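Enoyl-CoA hydratase carB homologue (Streptomyces cattleya, PDB 5O34) probably acts as a crotonase-family lyase in the biosynthesis of the carbapenem antibiotic thienamycin. Local coordinates at residues A[49-52]-A[56-59]; A[79-84]-A[140-145]; A[123-128]-A[183-188]. All coordinates share one frame; numbering follows the deposited sequence.

How the contacts relate
Contact 1 lies at the surface, whereas contacts 2 and 3 are buried. The first two reach the same mixed sheet and touch directly: Leu84 CD2, on the helix of contact 2, packs 3.8 Å from Arg50 NH2 of contact 1. Contact 3 stands apart, its centre about 27 Å from that of contact 1 on the other side of the chain's centre. Helix 120-137, however, carries one of its segments and also receives Met81 of contact 2. The chemistry follows the place in the fold: strand-to-strand backbone bonds at the sheet edge, a lysine-to-carbonyl bond beside an apolar pair between helix and sheet, and purely apolar packing between two helices.

Contact 1: residues A[49-52]-A[56-59]; sequences SRLG and ALAE
Backbone hydrogen bonds join Ser49 and Leu57 in both directions. Leu57 N donates to Ser49 O at 2.8 Å. The return bond, from Ser49 N to Leu57 O at 2.9 Å, is weak. Ser49 O also takes a CA-H...O contact from Ala56 CA at 3.4 Å, so this one oxygen is approached by two successive residues of the partner strand. The two strands form an antiparallel beta hairpin at the edge of the crotonase sheet, with Ser49 and Leu57 a hydrogen-bonded pair and Arg50 and Ala56 the following non-hydrogen-bonded pair. On its other side, strand 55-59 bonds in parallel to strand 92-96.

Apolar contact comes from Leu51, just past the end of its strand: CD1 touches Leu57 CB at 4.1 Å, the two chains lying at a slant to one another. With CG anti to its backbone N (chi1 166°), Leu57 carries its branch on toward Val94 and Tyr96. On the opposite face of the sheet from Leu57, the bent Arg50 side chain lays one guanidinium face over Ala56 CB, 4.2 Å from NH1; Ala56 also packs on Leu84.

Contact 2: residues A[79-84]-A[140-145]; sequences ALMREL and KPVIAA
Met81 meets Val142 through a chain that bends repeatedly: CG lies beside the backbone N, and further turns at chi2 and chi3 (-70°) swing the terminal methyl toward the sheet although the CB starts off at an angle to it. On the strand, Val142 turns CG2 to the side of its own backbone N, where it faces the helix. The result is an end-on meeting of two methyl groups, Met81 CE and Val142 CG2, at 3.6 Å. The same methionine also packs on Thr134 and Val135 of helix 120-137 and on Ile138.

Lys140 likewise folds back, with bends at chi2 and chi4, the latter (94°) lying away from the usual staggered values. This brings NZ to 3.1 Å from Leu84 O, in the carbonyl plane and with a C=O...N angle of 149°. The ammonium is buried, and its stronger partner is Val90 O, in the loop before strand 92-96; Leu84 O is the second, so main-chain oxygens from loop and helix share it. Because Leu84 lies in the last turn of helix 71-86, a positive group here probably interacts favourably with the helix dipole. The carbonyl, not the side chain, makes this bond; the leucine branch packs instead on Cys48.

While Val142 looks toward helix 71-86, its neighbours Pro141 and Ile143 pack on helix 229-242. Strand 142-146 thus runs between helices, as in the crotonase fold, a spiral of beta-beta-alpha units whose larger sheet is covered by helices.

Contact 3: residues A[123-128]-A[183-188]; sequences AWIDDI and CNFGGF
Ile125 and Ile128, one turn apart on helix 120-137, both meet helix 184-194 at Phe185. The approach begins at Cys183, the N-cap of that helix, whose backbone N is hydrogen-bonded to Thr251 OG1 of the second subunit. Asn184 follows: its ND2 bonds to Ser273 OG, while the residue packs on Arg254 of the second subunit, so the start of the helix lies at the subunit interface. In this crotonase-family chain the contact therefore joins helix 120-137, which precedes strand 142-146, to a helix that begins at that interface.

Phe185 then turns inward. With its CG anti to the carbonyl carbon (chi1 -82°), the ring points from its helix toward helix 120-137. Ile128 CG2 lies over one face, 4.0 Å from Phe185 CE1 and 4.2 Å from CD1. Ile125 CG2 stands instead at the ring edge, near its plane, at 4.5 Å from CE1. Tyr132 adds an edge-to-face ring contact, and Ile266 and Ala270 of helix 252-273 also pack on the ring. Beyond it the helix continues through Gly186 and Gly187 without further contact to 123-128.

All three touching residues are buried and apolar, so the contact rests on apolar packing and dispersion, with no polar bond between the two segments, while the polar groups of the N-terminal end serve the subunit interface and the C-terminal helix 252-273.

Contact 1: residues A[49-52]-A[56-59]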
ATOM      1  N   SER A  49       0.804 -11.946  31.714  1.00 73.33           N
ATOM      2  CA  SER A  49       1.931 -12.100  32.624  1.00 72.69           C
ATOM      3  C   SER A  49       2.965 -10.993  32.486  1.00 76.69           C
ATOM      4  O   SER A  49       3.407 -10.721  31.377  1.00 76.16           O
ATOM      5  CB  SER A  49       2.601 -13.459  32.404  1.00 74.77           C
ATOM      6  OG  SER A  49       1.789 -14.541  32.830  1.00 79.58           O
ATOM      7  N   ARG A  50       3.373 -10.368  33.604  1.00 75.01           N
ATOM      8  CA  ARG A  50       4.422  -9.347  33.574  1.00 76.25           C
ATOM      9  C   ARG A  50       5.773 -10.030  33.580  1.00 81.58           C
ATOM     10  O   ARG A  50       6.013 -10.915  34.404  1.00 82.37           O
ATOM     11  CB  ARG A  50       4.358  -8.352  34.759  1.00 76.48           C
ATOM     12  CG  ARG A  50       3.051  -7.580  34.950  1.00 85.82           C
ATOM     13  CD  ARG A  50       2.565  -6.795  33.734  1.00 90.85           C
ATOM     14  NE  ARG A  50       1.135  -6.494  33.849  1.00 97.42           N
ATOM     15  CZ  ARG A  50       0.155  -7.363  33.602  1.00108.34           C
ATOM     16  NH1 ARG A  50       0.439  -8.603  33.216  1.00 93.14           N
ATOM     17  NH2 ARG A  50      -1.113  -7.004  33.749  1.00 93.46           N
ATOM     18  N   LEU A  51       6.647  -9.621  32.656  1.00 78.90           N
ATOM     19  CA  LEU A  51       8.016 -10.120  32.573  1.00 79.13           C
ATOM     20  C   LEU A  51       8.961  -9.039  33.126  1.00 84.60           C
ATOM     21  O   LEU A  51      10.180  -9.168  33.064  1.00 84.57           O
ATOM     22  CB  LEU A  51       8.374 -10.607  31.154  1.00 79.10           C
ATOM     23  CG  LEU A  51       7.356 -11.544  30.452  1.00 83.70           C
ATOM     24  CD1 LEU A  51       7.945 -12.127  29.227  1.00 83.90           C
ATOM     25  CD2 LEU A  51       6.910 -12.704  31.329  1.00 86.11           C
ATOM     26  N   GLY A  52       8.349  -8.001  33.698  1.00 82.68           N
ATOM     27  CA  GLY A  52       8.973  -6.928  34.461  1.00 83.04           C
ATOM     28  C   GLY A  52       9.970  -5.957  33.861  1.00 86.30           C
ATOM     29  O   GLY A  52      10.675  -5.284  34.624  1.00 86.86           O
ATOM     30  N   ALA A  56       4.353  -7.204  29.039  1.00 63.88           N
ATOM     31  CA  ALA A  56       3.208  -8.006  29.421  1.00 63.13           C
ATOM     32  C   ALA A  56       3.022  -9.045  28.320  1.00 66.86           C
ATOM     33  O   ALA A  56       2.804  -8.681  27.163  1.00 66.77           O
ATOM     34  CB  ALA A  56       1.968  -7.132  29.543  1.00 63.75           C
ATOM     35  N   LEU A  57       3.185 -10.328  28.659  1.00 63.41           N
ATOM     36  CA  LEU A  57       3.019 -11.428  27.720  1.00 63.09           C
ATOM     37  C   LEU A  57       1.617 -11.988  27.875  1.00 66.83           C
ATOM     38  O   LEU A  57       1.290 -12.558  28.914  1.00 67.41           O
ATOM     39  CB  LEU A  57       4.110 -12.515  27.919  1.00 63.20           C
ATOM     40  CG  LEU A  57       3.930 -13.908  27.253  1.00 68.02           C
ATOM     41  CD1 LEU A  57       3.785 -13.807  25.741  1.00 68.48           C
ATOM     42  CD2 LEU A  57       5.111 -14.796  27.556  1.00 70.79           C
ATOM     43  N   ALA A  58       0.782 -11.788  26.848  1.00 62.93           N
ATOM     44  CA  ALA A  58      -0.588 -12.279  26.787  1.00 62.80           C
ATOM     45  C   ALA A  58      -0.561 -13.580  25.990  1.00 67.78           C
ATOM     46  O   ALA A  58       0.071 -13.645  24.936  1.00 67.39           O
ATOM     47  CB  ALA A  58      -1.488 -11.253  26.115  1.00 63.38           C
ATOM     48  N   GLU A  59      -1.210 -14.625  26.517  1.00 65.51           N
ATOM     49  CA  GLU A  59      -1.204 -15.966  25.938  1.00 65.47           C
ATOM     50  C   GLU A  59      -2.615 -16.479  25.693  1.00 70.00           C
ATOM     51  O   GLU A  59      -3.527 -16.154  26.451  1.00 70.46           O
ATOM     52  CB  GLU A  59      -0.488 -16.897  26.916  1.00 66.83           C
ATOM     53  CG  GLU A  59       0.350 -18.000  26.298  1.00 79.29           C
ATOM     54  CD  GLU A  59       1.103 -18.832  27.324  1.00 95.61           C
ATOM     55  OE1 GLU A  59       1.088 -18.472  28.525  1.00 73.27           O
ATOM     56  OE2 GLU A  59       1.718 -19.846  26.920  1.00 92.55           O
TER

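Contact 2: residues A[79-84]-A[140-145]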
ATOM      1  N   ALA A  79     -10.988  -6.519  26.827  1.00 53.33           N
ATOM      2  CA  ALA A  79     -10.877  -5.983  28.189  1.00 53.69           C
ATOM      3  C   ALA A  79      -9.418  -5.967  28.638  1.00 58.86           C
ATOM      4  O   ALA A  79      -8.973  -4.956  29.190  1.00 59.03           O
ATOM      5  CB  ALA A  79     -11.726  -6.791  29.152  1.00 54.52           C
ATOM      6  N   LEU A  80      -8.651  -7.049  28.341  1.00 56.07           N
ATOM      7  CA  LEU A  80      -7.220  -7.127  28.669  1.00 55.88           C
ATOM      8  C   LEU A  80      -6.435  -6.015  27.984  1.00 60.43           C
ATOM      9  O   LEU A  80      -5.690  -5.296  28.655  1.00 59.91           O
ATOM     10  CB  LEU A  80      -6.625  -8.502  28.339  1.00 56.13           C
ATOM     11  CG  LEU A  80      -5.095  -8.641  28.508  1.00 61.49           C
ATOM     12  CD1 LEU A  80      -4.668  -8.468  29.978  1.00 61.53           C
ATOM     13  CD2 LEU A  80      -4.598  -9.959  27.923  1.00 62.86           C
ATOM     14  N   MET A  81      -6.657  -5.829  26.665  1.00 57.48           N
ATOM     15  CA  MET A  81      -6.013  -4.769  25.886  1.00 56.86           C
ATOM     16  C   MET A  81      -6.263  -3.406  26.511  1.00 59.63           C
ATOM     17  O   MET A  81      -5.336  -2.597  26.589  1.00 58.37           O
ATOM     18  CB  MET A  81      -6.458  -4.789  24.410  1.00 59.31           C
ATOM     19  CG  MET A  81      -5.945  -5.990  23.612  1.00 63.05           C
ATOM     20  SD  MET A  81      -4.211  -6.477  23.865  1.00 67.52           S
ATOM     21  CE  MET A  81      -3.402  -5.172  23.134  1.00 63.72           C
ATOM     22  N   ARG A  82      -7.497  -3.175  27.012  1.00 58.47           N
ATOM     23  CA  ARG A  82      -7.853  -1.923  27.688  1.00 59.38           C
ATOM     24  C   ARG A  82      -7.219  -1.800  29.080  1.00 63.63           C
ATOM     25  O   ARG A  82      -6.793  -0.701  29.454  1.00 62.72           O
ATOM     26  CB  ARG A  82      -9.364  -1.709  27.722  1.00 61.70           C
ATOM     27  CG  ARG A  82      -9.891  -1.147  26.397  1.00 76.78           C
ATOM     28  CD  ARG A  82     -11.393  -0.936  26.399  1.00 91.25           C
ATOM     29  NE  ARG A  82     -12.114  -2.125  26.861  1.00103.22           N
ATOM     30  CZ  ARG A  82     -13.186  -2.638  26.270  1.00117.71           C
ATOM     31  NH1 ARG A  82     -13.680  -2.077  25.170  1.00107.10           N
ATOM     32  NH2 ARG A  82     -13.768  -3.724  26.763  1.00101.21           N
ATOM     33  N   GLU A  83      -7.092  -2.926  29.811  1.00 61.31           N
ATOM     34  CA  GLU A  83      -6.429  -2.964  31.123  1.00 61.78           C
ATOM     35  C   GLU A  83      -4.940  -2.651  30.946  1.00 65.00           C
ATOM     36  O   GLU A  83      -4.376  -1.859  31.708  1.00 64.46           O
ATOM     37  CB  GLU A  83      -6.606  -4.338  31.793  1.00 63.73           C
ATOM     38  CG  GLU A  83      -8.007  -4.595  32.331  1.00 78.07           C
ATOM     39  CD  GLU A  83      -8.262  -6.010  32.826  1.00107.74           C
ATOM     40  OE1 GLU A  83      -9.192  -6.667  32.301  1.00 99.27           O
ATOM     41  OE2 GLU A  83      -7.552  -6.454  33.757  1.00111.16           O
ATOM     42  N   LEU A  84      -4.322  -3.233  29.898  1.00 61.47           N
ATOM     43  CA  LEU A  84      -2.908  -3.030  29.565  1.00 61.09           C
ATOM     44  C   LEU A  84      -2.594  -1.595  29.126  1.00 64.69           C
ATOM     45  O   LEU A  84      -1.523  -1.088  29.453  1.00 63.58           O
ATOM     46  CB  LEU A  84      -2.416  -4.058  28.528  1.00 61.15           C
ATOM     47  CG  LEU A  84      -2.458  -5.542  28.944  1.00 65.70           C
ATOM     48  CD1 LEU A  84      -2.019  -6.440  27.810  1.00 65.72           C
ATOM     49  CD2 LEU A  84      -1.618  -5.813  30.190  1.00 67.33           C
ATOM     50  N   LYS A 140      -0.153   1.498  23.494  1.00 53.16           N
ATOM     51  CA  LYS A 140       0.985   0.586  23.648  1.00 53.12           C
ATOM     52  C   LYS A 140       1.237  -0.261  22.388  1.00 55.83           C
ATOM     53  O   LYS A 140       0.280  -0.841  21.859  1.00 55.17           O
ATOM     54  CB  LYS A 140       0.768  -0.374  24.852  1.00 55.72           C
ATOM     55  CG  LYS A 140       0.146   0.240  26.117  1.00 62.40           C
ATOM     56  CD  LYS A 140       1.121   1.142  26.866  1.00 67.08           C
ATOM     57  CE  LYS A 140       0.433   1.947  27.934  1.00 66.24           C
ATOM     58  NZ  LYS A 140       0.498   1.260  29.240  1.00 72.54           N
ATOM     59  N   PRO A 141       2.511  -0.439  21.949  1.00 51.87           N
ATOM     60  CA  PRO A 141       2.773  -1.323  20.803  1.00 51.24           C
ATOM     61  C   PRO A 141       2.501  -2.773  21.173  1.00 54.66           C
ATOM     62  O   PRO A 141       2.698  -3.174  22.320  1.00 54.18           O
ATOM     63  CB  PRO A 141       4.265  -1.113  20.509  1.00 53.02           C
ATOM     64  CG  PRO A 141       4.634   0.109  21.224  1.00 57.86           C
ATOM     65  CD  PRO A 141       3.767   0.154  22.443  1.00 53.74           C
ATOM     66  N   VAL A 142       2.021  -3.545  20.200  1.00 51.02           N
ATOM     67  CA  VAL A 142       1.675  -4.951  20.377  1.00 50.68           C
ATOM     68  C   VAL A 142       2.479  -5.782  19.381  1.00 54.03           C
ATOM     69  O   VAL A 142       2.470  -5.488  18.187  1.00 53.70           O
ATOM     70  CB  VAL A 142       0.142  -5.194  20.234  1.00 54.46           C
ATOM     71  CG1 VAL A 142      -0.232  -6.618  20.627  1.00 54.09           C
ATOM     72  CG2 VAL A 142      -0.662  -4.182  21.051  1.00 54.26           C
ATOM     73  N   ILE A 143       3.161  -6.825  19.877  1.00 50.49           N
ATOM     74  CA  ILE A 143       3.948  -7.748  19.060  1.00 49.92           C
ATOM     75  C   ILE A 143       3.216  -9.070  18.990  1.00 54.81           C
ATOM     76  O   ILE A 143       2.908  -9.628  20.025  1.00 56.19           O
ATOM     77  CB  ILE A 143       5.390  -7.947  19.609  1.00 52.43           C
ATOM     78  CG1 ILE A 143       6.175  -6.627  19.650  1.00 52.49           C
ATOM     79  CG2 ILE A 143       6.155  -9.034  18.822  1.00 52.58           C
ATOM     80  CD1 ILE A 143       7.401  -6.681  20.553  1.00 57.74           C
ATOM     81  N   ALA A 144       2.954  -9.583  17.787  1.00 51.35           N
ATOM     82  CA  ALA A 144       2.345 -10.897  17.619  1.00 50.95           C
ATOM     83  C   ALA A 144       3.479 -11.892  17.310  1.00 54.55           C
ATOM     84  O   ALA A 144       4.322 -11.612  16.460  1.00 53.62           O
ATOM     85  CB  ALA A 144       1.326 -10.875  16.494  1.00 51.43           C
ATOM     86  N   ALA A 145       3.545 -13.003  18.065  1.00 52.13           N
ATOM     87  CA  ALA A 145       4.566 -14.046  17.901  1.00 52.12           C
ATOM     88  C   ALA A 145       3.872 -15.325  17.430  1.00 55.48           C
ATOM     89  O   ALA A 145       3.099 -15.934  18.170  1.00 53.74           O
ATOM     90  CB  ALA A 145       5.314 -14.264  19.204  1.00 52.94           C
TER

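Contact 3: residues A[123-128]-A[183-188]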
ATOM      1  N   ALA A 123     -24.043  -9.832  16.724  1.00 85.72           N
ATOM      2  CA  ALA A 123     -23.353  -9.680  17.999  1.00 84.31           C
ATOM      3  C   ALA A 123     -21.913 -10.196  17.902  1.00 84.35           C
ATOM      4  O   ALA A 123     -21.044  -9.680  18.607  1.00 82.94           O
ATOM      5  CB  ALA A 123     -24.116 -10.402  19.089  1.00 84.98           C
ATOM      6  N   TRP A 124     -21.665 -11.191  17.009  1.00 79.52           N
ATOM      7  CA  TRP A 124     -20.330 -11.741  16.725  1.00 79.67           C
ATOM      8  C   TRP A 124     -19.478 -10.618  16.123  1.00 79.48           C
ATOM      9  O   TRP A 124     -18.434 -10.287  16.688  1.00 79.65           O
ATOM     10  CB  TRP A 124     -20.398 -12.989  15.796  1.00 79.93           C
ATOM     11  CG  TRP A 124     -19.075 -13.510  15.270  1.00 82.73           C
ATOM     12  CD1 TRP A 124     -17.888 -13.573  15.945  1.00 85.96           C
ATOM     13  CD2 TRP A 124     -18.841 -14.136  13.992  1.00 83.70           C
ATOM     14  NE1 TRP A 124     -16.911 -14.120  15.140  1.00 86.43           N
ATOM     15  CE2 TRP A 124     -17.469 -14.478  13.937  1.00 88.62           C
ATOM     16  CE3 TRP A 124     -19.657 -14.427  12.879  1.00 85.88           C
ATOM     17  CZ2 TRP A 124     -16.893 -15.103  12.812  1.00 88.68           C
ATOM     18  CZ3 TRP A 124     -19.086 -15.038  11.764  1.00 88.10           C
ATOM     19  CH2 TRP A 124     -17.722 -15.374  11.739  1.00 88.93           C
ATOM     20  N   ILE A 125     -19.998  -9.963  15.061  1.00 71.81           N
ATOM     21  CA  ILE A 125     -19.383  -8.841  14.343  1.00 69.94           C
ATOM     22  C   ILE A 125     -19.030  -7.681  15.296  1.00 70.27           C
ATOM     23  O   ILE A 125     -17.893  -7.206  15.261  1.00 69.35           O
ATOM     24  CB  ILE A 125     -20.260  -8.404  13.124  1.00 72.83           C
ATOM     25  CG1 ILE A 125     -20.411  -9.535  12.064  1.00 73.53           C
ATOM     26  CG2 ILE A 125     -19.791  -7.092  12.485  1.00 72.84           C
ATOM     27  CD1 ILE A 125     -19.073 -10.215  11.475  1.00 83.16           C
ATOM     28  N   ASP A 126     -19.972  -7.270  16.167  1.00 65.43           N
ATOM     29  CA  ASP A 126     -19.749  -6.201  17.148  1.00 64.61           C
ATOM     30  C   ASP A 126     -18.587  -6.496  18.098  1.00 65.77           C
ATOM     31  O   ASP A 126     -17.815  -5.587  18.386  1.00 65.16           O
ATOM     32  CB  ASP A 126     -21.030  -5.866  17.931  1.00 66.89           C
ATOM     33  CG  ASP A 126     -22.013  -4.982  17.182  1.00 80.61           C
ATOM     34  OD1 ASP A 126     -21.577  -3.947  16.611  1.00 82.18           O
ATOM     35  OD2 ASP A 126     -23.225  -5.295  17.199  1.00 85.21           O
ATOM     36  N   ASP A 127     -18.430  -7.756  18.548  1.00 61.68           N
ATOM     37  CA  ASP A 127     -17.319  -8.142  19.436  1.00 61.71           C
ATOM     38  C   ASP A 127     -15.982  -8.159  18.682  1.00 64.37           C
ATOM     39  O   ASP A 127     -14.979  -7.663  19.205  1.00 63.38           O
ATOM     40  CB  ASP A 127     -17.594  -9.485  20.147  1.00 63.62           C
ATOM     41  CG  ASP A 127     -18.739  -9.433  21.148  1.00 72.04           C
ATOM     42  OD1 ASP A 127     -18.927  -8.367  21.789  1.00 72.06           O
ATOM     43  OD2 ASP A 127     -19.429 -10.466  21.316  1.00 78.10           O
ATOM     44  N   ILE A 128     -15.994  -8.695  17.434  1.00 60.94           N
ATOM     45  CA  ILE A 128     -14.879  -8.770  16.477  1.00 60.86           C
ATOM     46  C   ILE A 128     -14.343  -7.369  16.202  1.00 61.15           C
ATOM     47  O   ILE A 128     -13.140  -7.120  16.344  1.00 60.71           O
ATOM     48  CB  ILE A 128     -15.380  -9.477  15.167  1.00 65.10           C
ATOM     49  CG1 ILE A 128     -15.621 -10.958  15.428  1.00 67.24           C
ATOM     50  CG2 ILE A 128     -14.403  -9.294  13.984  1.00 65.53           C
ATOM     51  CD1 ILE A 128     -14.347 -11.748  15.609  1.00 79.04           C
ATOM     52  N   CYS A 183     -15.479 -12.120   3.590  1.00 54.21           N
ATOM     53  CA  CYS A 183     -14.163 -11.704   4.072  1.00 54.47           C
ATOM     54  C   CYS A 183     -13.923 -10.187   3.978  1.00 56.06           C
ATOM     55  O   CYS A 183     -12.902  -9.735   3.446  1.00 56.40           O
ATOM     56  CB  CYS A 183     -13.058 -12.502   3.388  1.00 55.72           C
ATOM     57  SG  CYS A 183     -11.484 -12.468   4.276  1.00 60.11           S
ATOM     58  N   ASN A 184     -14.852  -9.411   4.553  1.00 51.13           N
ATOM     59  CA  ASN A 184     -14.809  -7.947   4.590  1.00 50.15           C
ATOM     60  C   ASN A 184     -13.609  -7.454   5.376  1.00 52.29           C
ATOM     61  O   ASN A 184     -12.870  -6.598   4.892  1.00 53.17           O
ATOM     62  CB  ASN A 184     -16.104  -7.379   5.196  1.00 49.07           C
ATOM     63  CG  ASN A 184     -17.353  -7.890   4.536  1.00 64.85           C
ATOM     64  OD1 ASN A 184     -17.711  -9.064   4.668  1.00 61.74           O
ATOM     65  ND2 ASN A 184     -18.030  -7.025   3.806  1.00 53.93           N
ATOM     66  N   PHE A 185     -13.423  -7.996   6.584  1.00 47.58           N
ATOM     67  CA  PHE A 185     -12.328  -7.657   7.480  1.00 46.97           C
ATOM     68  C   PHE A 185     -10.992  -8.124   6.923  1.00 49.96           C
ATOM     69  O   PHE A 185     -10.045  -7.339   6.880  1.00 49.73           O
ATOM     70  CB  PHE A 185     -12.584  -8.235   8.872  1.00 48.63           C
ATOM     71  CG  PHE A 185     -13.492  -7.387   9.725  1.00 50.10           C
ATOM     72  CD1 PHE A 185     -14.762  -7.837  10.076  1.00 52.64           C
ATOM     73  CD2 PHE A 185     -13.087  -6.132  10.168  1.00 51.51           C
ATOM     74  CE1 PHE A 185     -15.605  -7.052  10.872  1.00 53.33           C
ATOM     75  CE2 PHE A 185     -13.927  -5.351  10.966  1.00 54.01           C
ATOM     76  CZ  PHE A 185     -15.186  -5.809  11.303  1.00 51.90           C
ATOM     77  N   GLY A 186     -10.948  -9.369   6.455  1.00 46.23           N
ATOM     78  CA  GLY A 186      -9.753  -9.960   5.869  1.00 46.48           C
ATOM     79  C   GLY A 186      -9.250  -9.179   4.678  1.00 51.53           C
ATOM     80  O   GLY A 186      -8.057  -8.893   4.590  1.00 52.56           O
ATOM     81  N   GLY A 187     -10.176  -8.790   3.804  1.00 48.03           N
ATOM     82  CA  GLY A 187      -9.902  -7.984   2.623  1.00 47.87           C
ATOM     83  C   GLY A 187      -9.322  -6.637   2.996  1.00 52.23           C
ATOM     84  O   GLY A 187      -8.273  -6.254   2.472  1.00 52.46           O
ATOM     85  N   PHE A 188      -9.962  -5.932   3.952  1.00 48.45           N
ATOM     86  CA  PHE A 188      -9.464  -4.637   4.429  1.00 47.60           C
ATOM     87  C   PHE A 188      -8.079  -4.728   5.099  1.00 53.48           C
ATOM     88  O   PHE A 188      -7.176  -3.956   4.757  1.00 54.07           O
ATOM     89  CB  PHE A 188     -10.476  -3.960   5.370  1.00 48.82           C
ATOM     90  CG  PHE A 188      -9.951  -2.654   5.914  1.00 50.00           C
ATOM     91  CD1 PHE A 188      -9.995  -1.495   5.146  1.00 52.32           C
ATOM     92  CD2 PHE A 188      -9.349  -2.594   7.166  1.00 51.19           C
ATOM     93  CE1 PHE A 188      -9.450  -0.305   5.618  1.00 52.45           C
ATOM     94  CE2 PHE A 188      -8.808  -1.401   7.638  1.00 53.50           C
ATOM     95  CZ  PHE A 188      -8.847  -0.269   6.852  1.00 51.41           C
TER